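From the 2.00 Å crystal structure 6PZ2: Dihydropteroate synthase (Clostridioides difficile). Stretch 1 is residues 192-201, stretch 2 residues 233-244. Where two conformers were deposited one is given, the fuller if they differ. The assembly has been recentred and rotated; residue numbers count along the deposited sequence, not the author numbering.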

ATOM      1  N   VAL A 192     -13.075  -8.891  -7.714  1.00 30.50           N
ATOM      2  CA  VAL A 192     -12.784  -7.899  -8.768  1.00 30.11           C
ATOM      3  C   VAL A 192     -11.411  -7.239  -8.529  1.00 26.31           C
ATOM      4  O   VAL A 192     -10.656  -7.018  -9.474  1.00 31.14           O
ATOM      5  N   LEU A 193     -11.101  -6.873  -7.295  1.00 26.78           N
ATOM      6  CA  LEU A 193      -9.802  -6.297  -6.947  1.00 31.09           C
ATOM      7  C   LEU A 193      -8.684  -7.291  -7.269  1.00 32.88           C
ATOM      8  O   LEU A 193      -7.684  -6.913  -7.902  1.00 33.91           O
ATOM      9  N   ARG A 194      -8.894  -8.558  -6.903  1.00 33.90           N
ATOM     10  CA  ARG A 194      -7.914  -9.627  -7.151  0.50 35.39           C
ATOM     11  C   ARG A 194      -7.684  -9.777  -8.662  1.00 36.09           C
ATOM     12  O   ARG A 194      -6.564  -9.979  -9.097  1.00 33.98           O
ATOM     13  N   ARG A 195      -8.745  -9.672  -9.473  1.00 34.78           N
ATOM     14  CA  ARG A 195      -8.647 -10.002 -10.912  1.00 35.71           C
ATOM     15  C   ARG A 195      -8.565  -8.742 -11.788  1.00 30.51           C
ATOM     16  O   ARG A 195      -8.618  -8.825 -13.005  1.00 35.22           O
ATOM     17  N   LEU A 196      -8.363  -7.589 -11.176  1.00 29.14           N
ATOM     18  CA  LEU A 196      -8.522  -6.307 -11.830  1.00 35.04           C
ATOM     19  C   LEU A 196      -7.663  -6.259 -13.086  1.00 33.97           C
ATOM     20  O   LEU A 196      -8.080  -5.621 -14.048  1.00 34.35           O
ATOM     21  N   ASN A 197      -6.526  -6.942 -13.110  1.00 31.58           N
ATOM     22  CA  ASN A 197      -5.617  -6.843 -14.270  1.00 36.06           C
ATOM     23  C   ASN A 197      -6.278  -7.421 -15.529  1.00 34.86           C
ATOM     24  O   ASN A 197      -5.838  -7.099 -16.644  1.00 32.42           O
ATOM     25  N   GLU A 198      -7.295  -8.277 -15.403  1.00 31.40           N
ATOM     26  CA  GLU A 198      -7.985  -8.839 -16.601  1.00 30.78           C
ATOM     27  C   GLU A 198      -8.619  -7.696 -17.418  1.00 34.00           C
ATOM     28  O   GLU A 198      -8.825  -7.839 -18.622  1.00 33.95           O
ATOM     29  N   LEU A 199      -8.911  -6.539 -16.812  1.00 32.98           N
ATOM     30  CA  LEU A 199      -9.533  -5.410 -17.535  1.00 35.48           C
ATOM     31  C   LEU A 199      -8.533  -4.760 -18.487  1.00 38.25           C
ATOM     32  O   LEU A 199      -8.972  -4.014 -19.366  1.00 39.51           O
ATOM     33  N   LYS A 200      -7.242  -5.013 -18.311  1.00 39.68           N
ATOM     34  CA  LYS A 200      -6.244  -4.403 -19.199  1.00 42.36           C
ATOM     35  C   LYS A 200      -6.425  -4.890 -20.644  1.00 43.19           C
ATOM     36  O   LYS A 200      -6.045  -4.194 -21.570  1.00 44.80           O
ATOM     37  N   ASP A 201      -7.021  -6.062 -20.856  1.00 50.36           N
ATOM     38  CA  ASP A 201      -7.201  -6.626 -22.214  1.00 49.59           C
ATOM     39  C   ASP A 201      -8.079  -5.707 -23.066  1.00 48.98           C
ATOM     40  O   ASP A 201      -7.972  -5.785 -24.282  1.00 49.02           O
ATOM     41  N   ALA A 233      -3.655   0.303   0.349  1.00 26.82           N
ATOM     42  CA  ALA A 233      -3.346  -1.008  -0.169  1.00 28.00           C
ATOM     43  C   ALA A 233      -3.985  -1.199  -1.549  1.00 30.10           C
ATOM     44  O   ALA A 233      -3.325  -1.707  -2.484  1.00 29.72           O
ATOM     45  N   THR A 234      -5.250  -0.785  -1.697  1.00 26.86           N
ATOM     46  CA  THR A 234      -5.936  -1.007  -2.984  1.00 25.78           C
ATOM     47  C   THR A 234      -5.374  -0.071  -4.068  1.00 23.80           C
ATOM     48  O   THR A 234      -5.292  -0.444  -5.237  1.00 26.59           O
ATOM     49  N   THR A 235      -4.985   1.131  -3.692  1.00 26.11           N
ATOM     50  CA  THR A 235      -4.300   2.003  -4.653  1.00 25.75           C
ATOM     51  C   THR A 235      -3.072   1.284  -5.210  1.00 24.98           C
ATOM     52  O   THR A 235      -2.834   1.262  -6.414  1.00 31.67           O
ATOM     53  N   VAL A 236      -2.284   0.701  -4.328  1.00 30.86           N
ATOM     54  CA  VAL A 236      -0.966   0.118  -4.690  1.00 29.71           C
ATOM     55  C   VAL A 236      -1.149  -1.109  -5.591  1.00 28.55           C
ATOM     56  O   VAL A 236      -0.503  -1.247  -6.638  1.00 26.80           O
ATOM     57  N   LEU A 237      -2.044  -1.992  -5.178  1.00 26.77           N
ATOM     58  CA  LEU A 237      -2.360  -3.191  -5.929  1.00 29.87           C
ATOM     59  C   LEU A 237      -2.993  -2.821  -7.273  1.00 28.32           C
ATOM     60  O   LEU A 237      -2.722  -3.469  -8.300  1.00 26.75           O
ATOM     61  N   GLY A 238      -3.855  -1.808  -7.239  1.00 30.38           N
ATOM     62  CA  GLY A 238      -4.505  -1.350  -8.447  1.00 27.14           C
ATOM     63  C   GLY A 238      -3.478  -0.909  -9.461  1.00 23.69           C
ATOM     64  O   GLY A 238      -3.502  -1.335 -10.618  1.00 25.72           O
ATOM     65  N   ILE A 239      -2.545  -0.085  -9.036  1.00 28.50           N
ATOM     66  CA  ILE A 239      -1.547   0.416  -9.997  1.00 26.79           C
ATOM     67  C   ILE A 239      -0.787  -0.776 -10.571  1.00 28.52           C
ATOM     68  O   ILE A 239      -0.581  -0.863 -11.752  1.00 30.80           O
ATOM     69  N   ARG A 240      -0.436  -1.747  -9.740  1.00 37.14           N
ATOM     70  CA  ARG A 240       0.311  -2.883 -10.248  1.00 35.11           C
ATOM     71  C   ARG A 240      -0.537  -3.610 -11.296  1.00 37.73           C
ATOM     72  O   ARG A 240       0.010  -4.083 -12.290  1.00 28.05           O
ATOM     73  N   ASP A 241      -1.857  -3.658 -11.092  1.00 33.73           N
ATOM     74  CA  ASP A 241      -2.783  -4.310 -12.004  1.00 33.05           C
ATOM     75  C   ASP A 241      -3.157  -3.452 -13.232  1.00 35.98           C
ATOM     76  O   ASP A 241      -3.942  -3.878 -14.056  1.00 35.77           O
ATOM     77  N   GLY A 242      -2.647  -2.238 -13.387  1.00 36.33           N
ATOM     78  CA  GLY A 242      -2.869  -1.468 -14.596  1.00 35.69           C
ATOM     79  C   GLY A 242      -3.682  -0.199 -14.365  1.00 39.69           C
ATOM     80  O   GLY A 242      -3.940   0.537 -15.340  1.00 35.81           O
ATOM     81  N   VAL A 243      -4.062   0.094 -13.109  1.00 32.92           N
ATOM     82  CA  VAL A 243      -4.868   1.281 -12.841  1.00 31.45           C
ATOM     83  C   VAL A 243      -4.071   2.543 -13.184  1.00 34.20           C
ATOM     84  O   VAL A 243      -2.899   2.647 -12.847  1.00 33.79           O
ATOM     85  N   ASP A 244      -4.756   3.503 -13.796  1.00 33.43           N
ATOM     86  CA  ASP A 244      -4.156   4.758 -14.250  1.00 30.63           C
ATOM     87  C   ASP A 244      -4.555   5.916 -13.338  1.00 30.90           C
ATOM     88  O   ASP A 244      -3.824   6.888 -13.215  1.00 28.46           O
TER

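No direct hydrogen bond joins these two stretches, although both carry polar groups at the contact. Two waters make the polar links instead, and the carbonyl of Asp241 is buried with no hydrogen-bond partner in the model. That oxygen has a CA-H...O contact: Asn197 CA lies 3.4 Å from Asp241 O, with an angle of 148° at the hydrogen. Lys200 CE also lies 3.4 Å from Asp241 O. The backbones come nearest here, with Asn197 CA and Asp241 CA 4.4 Å apart.

Asp241 has the largest area covered by the other stretch. Its CA-to-CB bond points sideways, and chi1 is m. Asp241 CB rests 4.2 Å from Leu196 CB, and Asp241 OD1 is 3.5 Å from Asn197 CB. Asn197 also points sideways, with chi1 p. Asp241 OD2 is 3.8 Å from Leu193 O, and both are acceptors. Water 1 bridges them. It donates to Leu193 O at 2.9 Å and to Asp241 OD2 at 2.6 Å. Both carboxylate oxygens of Asp241 have further hydrogen bonds elsewhere in the structure.

Leu196 points toward the second stretch, with chi1 t and chi2 p. This brings Leu196 CD2 to 3.5 Å from Val243 CG2, a close apolar contact. The same methyl, Leu196 CD2, lies 4.2 Å from Gly238 CA. Val243 points sideways, with chi1 t. Leu193 starts sideways, but its m, t rotamer brings its end nearer the second helix. There Leu193 CD1 meets Thr234 CG2 at 4.3 Å. Thr234 has chi1 p.

Lys200 points toward the second stretch. Its chi angles are m, t, m, t. The aliphatic chain lies over the helix end, with Lys200 CD 3.9 Å from Gly242 CA. Gly242 has positive phi and follows the helix in a Schellman motif. Val243 N bonds to Gly238 O at 2.9 Å, and Gly242 N bonds to Ile239 O at 3.0 Å. A CB on Gly242 would lie 2.6 Å from Lys200 CG, a clash. It would also jam against the preceding carbonyl, which by itself calls for glycine. The second bridge starts at the lysine amine. Water 2 accepts from Lys200 NZ at 3.1 Å and donates to Arg240 O at 2.9 Å.

Arg195 and Glu198 point away from this contact. They pair within their own stretch: a salt bridge joins Arg195 NE to Glu198 OE2 at 2.7 Å, and Arg195 NH2 donates to Glu198 OE1 at 2.7 Å.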

ATOM      1  CB  VAL A 192     -13.926  -6.865  -8.819  1.00 34.17           C
ATOM      2  CG1 VAL A 192     -13.545  -5.651  -9.644  1.00 35.65           C
ATOM      3  CG2 VAL A 192     -15.232  -7.469  -9.326  1.00 36.94           C
ATOM      4  CB  LEU A 193      -9.815  -5.919  -5.466  1.00 31.01           C
ATOM      5  CG  LEU A 193     -10.635  -4.687  -5.097  1.00 32.39           C
ATOM      6  CD1 LEU A 193     -10.693  -4.503  -3.592  1.00 32.09           C
ATOM      7  CD2 LEU A 193     -10.066  -3.433  -5.750  1.00 34.55           C
ATOM      8  CB  ARG A 194      -8.407 -10.925  -6.492  0.50 36.65           C
ATOM      9  CG  ARG A 194      -7.366 -12.018  -6.272  0.50 36.03           C
ATOM     10  CD  ARG A 194      -8.005 -13.367  -5.961  0.50 35.92           C
ATOM     11  NE  ARG A 194      -9.007 -13.342  -4.899  0.50 36.16           N
ATOM     12  CZ  ARG A 194     -10.260 -13.771  -5.015  0.50 38.45           C
ATOM     13  NH1 ARG A 194     -11.081 -13.692  -3.978  0.50 33.51           N
ATOM     14  NH2 ARG A 194     -10.676 -14.297  -6.156  0.50 35.22           N
ATOM     15  CB  ARG A 195      -9.831 -10.895 -11.295  1.00 34.54           C
ATOM     16  CG  ARG A 195      -9.862 -12.214 -10.524  1.00 35.77           C
ATOM     17  CD  ARG A 195     -11.115 -13.040 -10.812  1.00 35.39           C
ATOM     18  NE  ARG A 195     -11.171 -13.378 -12.224  1.00 30.91           N
ATOM     19  CZ  ARG A 195     -12.241 -13.871 -12.816  1.00 33.13           C
ATOM     20  NH1 ARG A 195     -13.285 -14.171 -12.064  1.00 26.69           N
ATOM     21  NH2 ARG A 195     -12.276 -13.967 -14.134  1.00 26.11           N
ATOM     22  CB  LEU A 196      -8.168  -5.177 -10.854  1.00 40.10           C
ATOM     23  CG  LEU A 196      -8.506  -3.758 -11.303  1.00 43.65           C
ATOM     24  CD1 LEU A 196     -10.004  -3.613 -11.539  1.00 44.96           C
ATOM     25  CD2 LEU A 196      -8.046  -2.739 -10.266  1.00 46.04           C
ATOM     26  CB  ASN A 197      -4.274  -7.564 -14.070  1.00 41.96           C
ATOM     27  CG  ASN A 197      -4.422  -9.075 -14.075  1.00 57.00           C
ATOM     28  OD1 ASN A 197      -5.062  -9.675 -13.195  1.00 56.23           O
ATOM     29  ND2 ASN A 197      -3.916  -9.693 -15.133  1.00 63.11           N
ATOM     30  CB  GLU A 198      -9.050  -9.870 -16.187  1.00 34.99           C
ATOM     31  CG  GLU A 198      -8.511 -11.159 -15.556  1.00 34.47           C
ATOM     32  CD  GLU A 198      -9.530 -12.146 -14.985  1.00 40.79           C
ATOM     33  OE1 GLU A 198     -10.655 -12.252 -15.520  1.00 41.90           O
ATOM     34  OE2 GLU A 198      -9.220 -12.797 -13.958  1.00 41.31           O
ATOM     35  CB  LEU A 199     -10.022  -4.310 -16.596  1.00 34.33           C
ATOM     36  CG  LEU A 199     -11.174  -4.661 -15.667  1.00 42.57           C
ATOM     37  CD1 LEU A 199     -11.730  -3.373 -15.076  1.00 44.50           C
ATOM     38  CD2 LEU A 199     -12.253  -5.471 -16.376  1.00 43.97           C
ATOM     39  CB  LYS A 200      -4.824  -4.731 -18.737  1.00 50.42           C
ATOM     40  CG  LYS A 200      -4.218  -3.791 -17.702  1.00 59.77           C
ATOM     41  CD  LYS A 200      -2.718  -4.019 -17.513  1.00 63.03           C
ATOM     42  CE  LYS A 200      -2.402  -5.257 -16.693  1.00 75.36           C
ATOM     43  NZ  LYS A 200      -1.057  -5.804 -17.000  1.00 80.32           N
ATOM     44  CB  ASP A 201      -7.855  -8.017 -22.222  1.00 56.77           C
ATOM     45  CG  ASP A 201      -7.237  -9.019 -21.251  1.00 74.55           C
ATOM     46  OD1 ASP A 201      -6.175  -8.702 -20.669  1.00 86.89           O
ATOM     47  OD2 ASP A 201      -7.829 -10.105 -21.049  1.00 73.68           O
ATOM     48  CB  ALA A 233      -3.798  -2.074   0.800  1.00 32.84           C
ATOM     49  CB  THR A 234      -7.449  -0.820  -2.840  1.00 27.82           C
ATOM     50  OG1 THR A 234      -7.691   0.541  -2.496  1.00 27.43           O
ATOM     51  CG2 THR A 234      -8.047  -1.712  -1.768  1.00 27.48           C
ATOM     52  CB  THR A 235      -3.917   3.329  -3.998  1.00 25.33           C
ATOM     53  OG1 THR A 235      -5.101   4.102  -3.828  1.00 26.28           O
ATOM     54  CG2 THR A 235      -2.924   4.147  -4.799  1.00 26.53           C
ATOM     55  CB  VAL A 236      -0.159  -0.208  -3.412  1.00 30.80           C
ATOM     56  CG1 VAL A 236       1.083  -1.049  -3.669  1.00 31.21           C
ATOM     57  CG2 VAL A 236       0.242   1.079  -2.720  1.00 31.07           C
ATOM     58  CB  LEU A 237      -3.312  -4.064  -5.092  1.00 29.55           C
ATOM     59  CG  LEU A 237      -2.701  -4.585  -3.792  1.00 30.14           C
ATOM     60  CD1 LEU A 237      -3.747  -5.227  -2.888  1.00 31.19           C
ATOM     61  CD2 LEU A 237      -1.590  -5.583  -4.079  1.00 30.74           C
ATOM     62  CB  ILE A 239      -0.548   1.381  -9.351  1.00 31.79           C
ATOM     63  CG1 ILE A 239      -1.254   2.654  -8.884  1.00 33.74           C
ATOM     64  CG2 ILE A 239       0.601   1.677 -10.322  1.00 31.00           C
ATOM     65  CD1 ILE A 239      -0.496   3.408  -7.806  1.00 36.17           C
ATOM     66  CB  ARG A 240       0.763  -3.796  -9.104  1.00 44.16           C
ATOM     67  CG  ARG A 240       0.872  -5.262  -9.486  1.00 47.09           C
ATOM     68  CD  ARG A 240       2.213  -5.925  -9.273  1.00 53.59           C
ATOM     69  NE  ARG A 240       2.182  -6.635  -8.021  1.00 51.23           N
ATOM     70  CZ  ARG A 240       2.984  -7.631  -7.671  1.00 51.32           C
ATOM     71  NH1 ARG A 240       3.578  -7.569  -6.491  1.00 35.79           N
ATOM     72  NH2 ARG A 240       3.112  -8.707  -8.420  1.00 38.53           N
ATOM     73  CB  ASP A 241      -4.027  -4.692 -11.200  1.00 37.52           C
ATOM     74  CG  ASP A 241      -3.778  -5.909 -10.326  1.00 39.52           C
ATOM     75  OD1 ASP A 241      -3.101  -6.818 -10.837  1.00 37.58           O
ATOM     76  OD2 ASP A 241      -4.275  -5.945  -9.163  1.00 44.28           O
ATOM     77  CB  VAL A 243      -5.352   1.328 -11.391  1.00 26.49           C
ATOM     78  CG1 VAL A 243      -5.948   2.675 -11.088  1.00 28.39           C
ATOM     79  CG2 VAL A 243      -6.334   0.197 -11.087  1.00 28.25           C
ATOM     80  CB  ASP A 244      -4.638   5.079 -15.667  1.00 33.79           C
ATOM     81  CG  ASP A 244      -4.006   4.156 -16.683  1.00 32.99           C
ATOM     82  OD1 ASP A 244      -2.770   4.296 -16.898  1.00 38.21           O
ATOM     83  OD2 ASP A 244      -4.725   3.250 -17.184  1.00 30.44           O
TER
HETATM   84  O   HOH W   1      -6.030  -4.522  -7.840  1.00 42.70           O
HETATM   85  O   HOH W   2      -0.069  -3.525 -15.144  1.00 48.49           O